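Local coordinates for hypothetical protein ORF-c20_032 (Sulfolobus solfataricus, PDB 2NRQ) that is of unknown function, an archaeal protein that resembles RNA-binding proteins in structure but is considered unlikely to bind RNA, at residues A[94-106]-A[113-127]. Numbering follows the deposited sequence.
Sequences GSKLYLRFDKQYL and VLKEGDDVIKCIISF
Arg100 reaches across to the turn before strand 121-126 and is held there along one edge of its guanidinium. NE donates to Gly117 O at 3.1 Å, slightly out of the guanidinium plane. NH2 forms a salt bridge with Asp118 OD1 at 2.6 Å; guanidinium and carboxylate planes are turned 49° apart. Bends at chi2 (-99°) and chi3 bring NE and NH2 alongside the turn, Arg100 and Asp118 pointing the same way. Lys122 lays its CE over one guanidinium face and sends NZ to the same Asp118 OD1, 2.8 Å away, so one carboxylate oxygen is shared by two cations in a salt-bridge network. With an alanine here instead of Arg100, Gly117 O would probably lose this donor and Asp118 would keep only Lys122 of the two cations, leaving the turn less firmly held.

On the sheet face that carries Arg100 and Lys122, Ile124 lies across the Tyr98 ring, its CG2 over the ring centre, 4.1 Å from the centroid, and its CD1 against CE1. The opposite sheet face, with Leu97, Leu99, Phe101, Ile121, Cys123 and Ile125, is apolar: Cys123 SG sits at the edge of the Phe101 ring, 4.9 Å from its centroid, and Leu114 CD1 meets CE1 of that ring obliquely. Beyond the strand, Leu106 CD2 packs on Ile121 CD1, and the Ile121 side chain also touches Ile27 of helix 20-30. Lys103 NZ meets Asp119 OD1 from above the carboxylate plane at 2.9 Å and has a second salt bridge with Glu18. Asp102 N-caps the helix through Tyr105 N, and Val113 CG2 rests over the Tyr105 ring.

Reciprocal backbone bonds between Leu99 and Cys123 typify the antiparallel pairing of strands 96-101 and 121-126, part of an alpha+beta fold with 121-126 between 7-14 and 96-101 in one antiparallel sheet.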
ATOM      1  N   GLY A  94       3.405   6.063  15.701  1.00 51.90           N
ATOM      2  CA  GLY A  94       2.761   7.360  15.801  1.00 51.30           C
ATOM      3  C   GLY A  94       1.295   7.144  15.476  1.00 50.62           C
ATOM      4  O   GLY A  94       0.642   6.295  16.084  1.00 50.49           O
ATOM      5  N   SER A  95       0.773   7.882  14.507  1.00 49.59           N
ATOM      6  CA  SER A  95      -0.629   7.724  14.142  1.00 48.58           C
ATOM      7  C   SER A  95      -0.801   7.139  12.740  1.00 46.60           C
ATOM      8  O   SER A  95      -1.915   7.093  12.203  1.00 45.14           O
ATOM      9  CB  SER A  95      -1.351   9.069  14.234  1.00 50.23           C
ATOM     10  OG  SER A  95      -2.758   8.878  14.244  1.00 54.41           O
ATOM     11  N   LYS A  96       0.302   6.692  12.149  1.00 44.65           N
ATOM     12  CA  LYS A  96       0.239   6.114  10.818  1.00 42.18           C
ATOM     13  C   LYS A  96       0.448   4.607  10.842  1.00 40.24           C
ATOM     14  O   LYS A  96       1.281   4.091  11.579  1.00 41.53           O
ATOM     15  CB  LYS A  96       1.249   6.798   9.890  1.00 40.86           C
ATOM     16  CG  LYS A  96       2.629   6.952  10.462  1.00 41.20           C
ATOM     17  CD  LYS A  96       3.538   7.713   9.502  1.00 42.14           C
ATOM     18  CE  LYS A  96       3.116   9.176   9.338  1.00 42.51           C
ATOM     19  NZ  LYS A  96       4.194  10.007   8.696  1.00 39.24           N
ATOM     20  N   LEU A  97      -0.352   3.915  10.041  1.00 38.79           N
ATOM     21  CA  LEU A  97      -0.325   2.465   9.923  1.00 36.32           C
ATOM     22  C   LEU A  97       0.445   2.097   8.665  1.00 35.92           C
ATOM     23  O   LEU A  97       0.136   2.602   7.585  1.00 36.17           O
ATOM     24  CB  LEU A  97      -1.757   1.933   9.814  1.00 35.11           C
ATOM     25  CG  LEU A  97      -1.938   0.428   9.583  1.00 38.00           C
ATOM     26  CD1 LEU A  97      -1.572  -0.333  10.850  1.00 36.14           C
ATOM     27  CD2 LEU A  97      -3.389   0.130   9.181  1.00 37.49           C
ATOM     28  N   TYR A  98       1.436   1.220   8.800  1.00 33.34           N
ATOM     29  CA  TYR A  98       2.232   0.799   7.660  1.00 31.23           C
ATOM     30  C   TYR A  98       1.827  -0.593   7.206  1.00 31.39           C
ATOM     31  O   TYR A  98       2.022  -1.567   7.923  1.00 32.96           O
ATOM     32  CB  TYR A  98       3.719   0.792   8.015  1.00 31.40           C
ATOM     33  CG  TYR A  98       4.294   2.156   8.303  1.00 34.42           C
ATOM     34  CD1 TYR A  98       5.205   2.750   7.428  1.00 36.14           C
ATOM     35  CD2 TYR A  98       3.924   2.865   9.448  1.00 36.11           C
ATOM     36  CE1 TYR A  98       5.734   4.018   7.682  1.00 36.13           C
ATOM     37  CE2 TYR A  98       4.447   4.130   9.714  1.00 36.72           C
ATOM     38  CZ  TYR A  98       5.351   4.699   8.826  1.00 37.26           C
ATOM     39  OH  TYR A  98       5.877   5.944   9.090  1.00 38.65           O
ATOM     40  N   LEU A  99       1.265  -0.694   6.012  1.00 30.11           N
ATOM     41  CA  LEU A  99       0.875  -1.990   5.492  1.00 29.50           C
ATOM     42  C   LEU A  99       1.782  -2.333   4.321  1.00 29.88           C
ATOM     43  O   LEU A  99       1.686  -1.713   3.265  1.00 31.59           O
ATOM     44  CB  LEU A  99      -0.572  -1.953   5.015  1.00 31.51           C
ATOM     45  CG  LEU A  99      -1.608  -1.320   5.941  1.00 32.75           C
ATOM     46  CD1 LEU A  99      -2.978  -1.418   5.291  1.00 32.46           C
ATOM     47  CD2 LEU A  99      -1.597  -2.019   7.283  1.00 33.37           C
ATOM     48  N   ARG A 100       2.672  -3.305   4.501  1.00 30.23           N
ATOM     49  CA  ARG A 100       3.570  -3.693   3.422  1.00 30.13           C
ATOM     50  C   ARG A 100       3.050  -4.900   2.654  1.00 30.73           C
ATOM     51  O   ARG A 100       3.001  -6.001   3.182  1.00 31.34           O
ATOM     52  CB  ARG A 100       4.979  -3.974   3.949  1.00 28.75           C
ATOM     53  CG  ARG A 100       5.070  -4.396   5.375  1.00 31.15           C
ATOM     54  CD  ARG A 100       5.456  -3.230   6.267  1.00 31.82           C
ATOM     55  NE  ARG A 100       6.778  -2.726   5.928  1.00 35.36           N
ATOM     56  CZ  ARG A 100       7.440  -1.811   6.629  1.00 36.21           C
ATOM     57  NH1 ARG A 100       6.910  -1.292   7.725  1.00 36.13           N
ATOM     58  NH2 ARG A 100       8.639  -1.415   6.229  1.00 37.67           N
ATOM     59  N   PHE A 101       2.669  -4.685   1.400  1.00 31.49           N
ATOM     60  CA  PHE A 101       2.131  -5.760   0.572  1.00 34.17           C
ATOM     61  C   PHE A 101       3.161  -6.412  -0.335  1.00 36.43           C
ATOM     62  O   PHE A 101       4.177  -5.808  -0.687  1.00 39.23           O
ATOM     63  CB  PHE A 101       0.960  -5.233  -0.251  1.00 33.06           C
ATOM     64  CG  PHE A 101      -0.222  -4.840   0.586  1.00 34.46           C
ATOM     65  CD1 PHE A 101      -1.047  -5.815   1.147  1.00 34.15           C
ATOM     66  CD2 PHE A 101      -0.480  -3.502   0.863  1.00 33.17           C
ATOM     67  CE1 PHE A 101      -2.111  -5.462   1.970  1.00 34.20           C
ATOM     68  CE2 PHE A 101      -1.543  -3.134   1.690  1.00 33.97           C
ATOM     69  CZ  PHE A 101      -2.361  -4.118   2.245  1.00 34.04           C
ATOM     70  N   ASP A 102       2.886  -7.654  -0.711  1.00 37.23           N
ATOM     71  CA  ASP A 102       3.781  -8.438  -1.563  1.00 38.13           C
ATOM     72  C   ASP A 102       3.702  -8.027  -3.032  1.00 38.13           C
ATOM     73  O   ASP A 102       2.642  -8.121  -3.646  1.00 39.84           O
ATOM     74  CB  ASP A 102       3.419  -9.921  -1.437  1.00 37.91           C
ATOM     75  CG  ASP A 102       4.415 -10.825  -2.112  1.00 38.19           C
ATOM     76  OD1 ASP A 102       5.384 -11.236  -1.438  1.00 37.59           O
ATOM     77  OD2 ASP A 102       4.237 -11.117  -3.318  1.00 37.73           O
ATOM     78  N   LYS A 103       4.820  -7.586  -3.599  1.00 39.20           N
ATOM     79  CA  LYS A 103       4.843  -7.187  -5.004  1.00 40.22           C
ATOM     80  C   LYS A 103       4.454  -8.332  -5.934  1.00 41.38           C
ATOM     81  O   LYS A 103       3.638  -8.162  -6.833  1.00 41.22           O
ATOM     82  CB  LYS A 103       6.231  -6.673  -5.398  1.00 39.74           C
ATOM     83  CG  LYS A 103       6.471  -5.237  -5.007  1.00 42.15           C
ATOM     84  CD  LYS A 103       7.729  -4.661  -5.650  1.00 42.14           C
ATOM     85  CE  LYS A 103       8.989  -5.205  -5.020  1.00 41.55           C
ATOM     86  NZ  LYS A 103      10.147  -4.374  -5.410  1.00 41.52           N
ATOM     87  N   GLN A 104       5.050  -9.499  -5.705  1.00 44.45           N
ATOM     88  CA  GLN A 104       4.795 -10.697  -6.506  1.00 45.62           C
ATOM     89  C   GLN A 104       3.305 -11.015  -6.587  1.00 44.25           C
ATOM     90  O   GLN A 104       2.743 -11.116  -7.675  1.00 43.36           O
ATOM     91  CB  GLN A 104       5.529 -11.901  -5.902  1.00 48.28           C
ATOM     92  CG  GLN A 104       7.048 -11.732  -5.698  1.00 52.58           C
ATOM     93  CD  GLN A 104       7.435 -11.036  -4.384  1.00 53.76           C
ATOM     94  OE1 GLN A 104       8.549 -11.210  -3.883  1.00 54.14           O
ATOM     95  NE2 GLN A 104       6.523 -10.242  -3.834  1.00 53.69           N
ATOM     96  N   TYR A 105       2.678 -11.165  -5.427  1.00 42.51           N
ATOM     97  CA  TYR A 105       1.261 -11.472  -5.347  1.00 42.94           C
ATOM     98  C   TYR A 105       0.314 -10.494  -6.031  1.00 43.86           C
ATOM     99  O   TYR A 105      -0.709 -10.905  -6.588  1.00 43.51           O
ATOM    100  CB  TYR A 105       0.846 -11.612  -3.888  1.00 44.17           C
ATOM    101  CG  TYR A 105       1.120 -12.979  -3.323  1.00 45.91           C
ATOM    102  CD1 TYR A 105       0.385 -14.083  -3.743  1.00 46.50           C
ATOM    103  CD2 TYR A 105       2.116 -13.173  -2.375  1.00 46.43           C
ATOM    104  CE1 TYR A 105       0.632 -15.339  -3.234  1.00 47.39           C
ATOM    105  CE2 TYR A 105       2.374 -14.425  -1.862  1.00 47.76           C
ATOM    106  CZ  TYR A 105       1.629 -15.507  -2.293  1.00 48.94           C
ATOM    107  OH  TYR A 105       1.876 -16.756  -1.768  1.00 51.40           O
ATOM    108  N   LEU A 106       0.635  -9.204  -5.989  1.00 44.08           N
ATOM    109  CA  LEU A 106      -0.246  -8.215  -6.600  1.00 43.12           C
ATOM    110  C   LEU A 106      -0.146  -8.195  -8.122  1.00 44.10           C
ATOM    111  O   LEU A 106      -1.159  -8.149  -8.814  1.00 43.74           O
ATOM    112  CB  LEU A 106       0.047  -6.816  -6.055  1.00 40.94           C
ATOM    113  CG  LEU A 106      -1.123  -5.852  -6.266  1.00 40.24           C
ATOM    114  CD1 LEU A 106      -2.104  -6.013  -5.114  1.00 38.69           C
ATOM    115  CD2 LEU A 106      -0.639  -4.418  -6.338  1.00 38.18           C
ATOM    116  N   VAL A 113      -1.304  -9.473  -0.192  1.00 36.56           N
ATOM    117  CA  VAL A 113      -0.801 -10.395   0.815  1.00 33.67           C
ATOM    118  C   VAL A 113       0.311  -9.714   1.594  1.00 32.98           C
ATOM    119  O   VAL A 113       1.353  -9.380   1.035  1.00 31.49           O
ATOM    120  CB  VAL A 113      -0.252 -11.679   0.158  1.00 32.75           C
ATOM    121  CG1 VAL A 113       0.483 -12.514   1.179  1.00 32.04           C
ATOM    122  CG2 VAL A 113      -1.386 -12.468  -0.454  1.00 30.35           C
ATOM    123  N   LEU A 114       0.083  -9.492   2.883  1.00 33.63           N
ATOM    124  CA  LEU A 114       1.090  -8.851   3.713  1.00 34.65           C
ATOM    125  C   LEU A 114       2.440  -9.541   3.548  1.00 36.48           C
ATOM    126  O   LEU A 114       2.514 -10.752   3.337  1.00 37.35           O
ATOM    127  CB  LEU A 114       0.654  -8.891   5.174  1.00 34.85           C
ATOM    128  CG  LEU A 114       0.086  -7.601   5.779  1.00 36.82           C
ATOM    129  CD1 LEU A 114      -0.897  -6.951   4.837  1.00 36.74           C
ATOM    130  CD2 LEU A 114      -0.584  -7.932   7.120  1.00 39.14           C
ATOM    131  N   LYS A 115       3.510  -8.762   3.626  1.00 39.02           N
ATOM    132  CA  LYS A 115       4.865  -9.291   3.493  1.00 38.85           C
ATOM    133  C   LYS A 115       5.734  -8.509   4.461  1.00 39.29           C
ATOM    134  O   LYS A 115       5.316  -7.479   4.985  1.00 39.97           O
ATOM    135  CB  LYS A 115       5.369  -9.106   2.056  1.00 41.07           C
ATOM    136  CG  LYS A 115       6.757  -9.669   1.768  1.00 42.86           C
ATOM    137  CD  LYS A 115       7.130  -9.444   0.300  1.00 44.78           C
ATOM    138  CE  LYS A 115       8.417 -10.168  -0.108  1.00 45.94           C
ATOM    139  NZ  LYS A 115       9.635  -9.619   0.551  1.00 47.42           N
ATOM    140  N   GLU A 116       6.938  -8.997   4.711  1.00 40.97           N
ATOM    141  CA  GLU A 116       7.825  -8.301   5.624  1.00 42.59           C
ATOM    142  C   GLU A 116       8.972  -7.594   4.910  1.00 41.78           C
ATOM    143  O   GLU A 116       9.418  -8.014   3.847  1.00 40.93           O
ATOM    144  CB  GLU A 116       8.364  -9.271   6.678  1.00 46.00           C
ATOM    145  CG  GLU A 116       7.424  -9.465   7.870  1.00 52.52           C
ATOM    146  CD  GLU A 116       7.171  -8.164   8.652  1.00 58.00           C
ATOM    147  OE1 GLU A 116       6.425  -8.208   9.663  1.00 58.39           O
ATOM    148  OE2 GLU A 116       7.718  -7.099   8.259  1.00 60.13           O
ATOM    149  N   GLY A 117       9.438  -6.501   5.494  1.00 40.52           N
ATOM    150  CA  GLY A 117      10.530  -5.782   4.880  1.00 41.68           C
ATOM    151  C   GLY A 117      10.101  -4.546   4.116  1.00 41.51           C
ATOM    152  O   GLY A 117       8.936  -4.138   4.166  1.00 40.44           O
ATOM    153  N   ASP A 118      11.055  -3.951   3.404  1.00 40.15           N
ATOM    154  CA  ASP A 118      10.785  -2.752   2.634  1.00 39.30           C
ATOM    155  C   ASP A 118      10.700  -2.992   1.132  1.00 39.17           C
ATOM    156  O   ASP A 118      10.292  -2.100   0.383  1.00 40.15           O
ATOM    157  CB  ASP A 118      11.833  -1.703   2.956  1.00 38.38           C
ATOM    158  CG  ASP A 118      11.761  -1.258   4.391  1.00 39.30           C
ATOM    159  OD1 ASP A 118      10.697  -0.744   4.790  1.00 38.61           O
ATOM    160  OD2 ASP A 118      12.760  -1.424   5.121  1.00 41.81           O
ATOM    161  N   ASP A 119      11.078  -4.192   0.700  1.00 38.34           N
ATOM    162  CA  ASP A 119      11.006  -4.550  -0.711  1.00 36.89           C
ATOM    163  C   ASP A 119       9.587  -5.068  -0.949  1.00 35.30           C
ATOM    164  O   ASP A 119       9.362  -6.249  -1.251  1.00 34.74           O
ATOM    165  CB  ASP A 119      12.034  -5.631  -1.037  1.00 39.08           C
ATOM    166  CG  ASP A 119      12.005  -6.047  -2.492  1.00 41.02           C
ATOM    167  OD1 ASP A 119      12.114  -5.171  -3.370  1.00 42.35           O
ATOM    168  OD2 ASP A 119      11.876  -7.257  -2.758  1.00 43.77           O
ATOM    169  N   VAL A 120       8.635  -4.148  -0.805  1.00 32.75           N
ATOM    170  CA  VAL A 120       7.211  -4.430  -0.950  1.00 29.01           C
ATOM    171  C   VAL A 120       6.492  -3.197  -1.483  1.00 26.63           C
ATOM    172  O   VAL A 120       7.098  -2.159  -1.668  1.00 26.05           O
ATOM    173  CB  VAL A 120       6.599  -4.740   0.428  1.00 29.23           C
ATOM    174  CG1 VAL A 120       7.229  -5.983   1.019  1.00 27.03           C
ATOM    175  CG2 VAL A 120       6.823  -3.536   1.360  1.00 24.53           C
ATOM    176  N   ILE A 121       5.195  -3.323  -1.731  1.00 27.19           N
ATOM    177  CA  ILE A 121       4.391  -2.179  -2.154  1.00 27.36           C
ATOM    178  C   ILE A 121       3.887  -1.663  -0.815  1.00 26.72           C
ATOM    179  O   ILE A 121       3.001  -2.257  -0.210  1.00 26.82           O
ATOM    180  CB  ILE A 121       3.175  -2.585  -3.001  1.00 27.76           C
ATOM    181  CG1 ILE A 121       3.638  -3.115  -4.360  1.00 27.75           C
ATOM    182  CG2 ILE A 121       2.254  -1.383  -3.177  1.00 28.25           C
ATOM    183  CD1 ILE A 121       2.519  -3.697  -5.200  1.00 27.78           C
ATOM    184  N   LYS A 122       4.457  -0.563  -0.351  1.00 25.81           N
ATOM    185  CA  LYS A 122       4.103  -0.025   0.950  1.00 26.03           C
ATOM    186  C   LYS A 122       2.942   0.972   0.962  1.00 27.12           C
ATOM    187  O   LYS A 122       2.943   1.961   0.227  1.00 28.12           O
ATOM    188  CB  LYS A 122       5.348   0.612   1.563  1.00 25.00           C
ATOM    189  CG  LYS A 122       5.285   0.797   3.052  1.00 26.86           C
ATOM    190  CD  LYS A 122       6.561   1.419   3.562  1.00 29.88           C
ATOM    191  CE  LYS A 122       7.744   0.503   3.339  1.00 33.37           C
ATOM    192  NZ  LYS A 122       9.036   1.186   3.629  1.00 35.77           N
ATOM    193  N   CYS A 123       1.950   0.705   1.805  1.00 25.55           N
ATOM    194  CA  CYS A 123       0.806   1.593   1.925  1.00 25.67           C
ATOM    195  C   CYS A 123       0.759   2.155   3.332  1.00 26.78           C
ATOM    196  O   CYS A 123       0.499   1.436   4.283  1.00 27.83           O
ATOM    197  CB  CYS A 123      -0.475   0.837   1.629  1.00 25.84           C
ATOM    198  SG  CYS A 123      -0.538   0.171  -0.033  1.00 25.83           S
ATOM    199  N   ILE A 124       1.010   3.450   3.456  1.00 28.52           N
ATOM    200  CA  ILE A 124       1.026   4.118   4.750  1.00 29.09           C
ATOM    201  C   ILE A 124      -0.182   5.010   4.943  1.00 30.87           C
ATOM    202  O   ILE A 124      -0.345   5.985   4.221  1.00 30.50           O
ATOM    203  CB  ILE A 124       2.290   4.985   4.902  1.00 29.13           C
ATOM    204  CG1 ILE A 124       3.535   4.108   4.727  1.00 29.47           C
ATOM    205  CG2 ILE A 124       2.296   5.691   6.262  1.00 27.20           C
ATOM    206  CD1 ILE A 124       4.808   4.880   4.562  1.00 28.34           C
ATOM    207  N   ILE A 125      -1.011   4.676   5.930  1.00 33.03           N
ATOM    208  CA  ILE A 125      -2.201   5.453   6.247  1.00 34.91           C
ATOM    209  C   ILE A 125      -1.982   6.282   7.513  1.00 37.53           C
ATOM    210  O   ILE A 125      -1.393   5.811   8.482  1.00 36.85           O
ATOM    211  CB  ILE A 125      -3.429   4.547   6.464  1.00 34.75           C
ATOM    212  CG1 ILE A 125      -3.807   3.841   5.161  1.00 35.40           C
ATOM    213  CG2 ILE A 125      -4.603   5.369   6.948  1.00 35.54           C
ATOM    214  CD1 ILE A 125      -2.861   2.759   4.770  1.00 35.91           C
ATOM    215  N   SER A 126      -2.459   7.522   7.499  1.00 40.92           N
ATOM    216  CA  SER A 126      -2.312   8.394   8.652  1.00 44.50           C
ATOM    217  C   SER A 126      -3.682   8.676   9.256  1.00 47.02           C
ATOM    218  O   SER A 126      -4.599   9.126   8.571  1.00 48.39           O
ATOM    219  CB  SER A 126      -1.649   9.697   8.235  1.00 44.72           C
ATOM    220  OG  SER A 126      -0.621   9.433   7.300  1.00 47.84           O
ATOM    221  N   PHE A 127      -3.818   8.391  10.544  1.00 49.43           N
ATOM    222  CA  PHE A 127      -5.070   8.611  11.250  1.00 51.79           C
ATOM    223  C   PHE A 127      -4.856   9.754  12.220  1.00 53.08           C
ATOM    224  O   PHE A 127      -3.722  10.106  12.538  1.00 51.58           O
ATOM    225  CB  PHE A 127      -5.455   7.355  12.041  1.00 52.56           C
ATOM    226  CG  PHE A 127      -5.782   6.168  11.180  1.00 52.73           C
ATOM    227  CD1 PHE A 127      -7.046   6.022  10.623  1.00 52.74           C
ATOM    228  CD2 PHE A 127      -4.821   5.201  10.914  1.00 53.28           C
ATOM    229  CE1 PHE A 127      -7.351   4.928   9.811  1.00 53.34           C
ATOM    230  CE2 PHE A 127      -5.116   4.101  10.100  1.00 53.15           C
ATOM    231  CZ  PHE A 127      -6.384   3.966   9.549  1.00 52.02           C
TER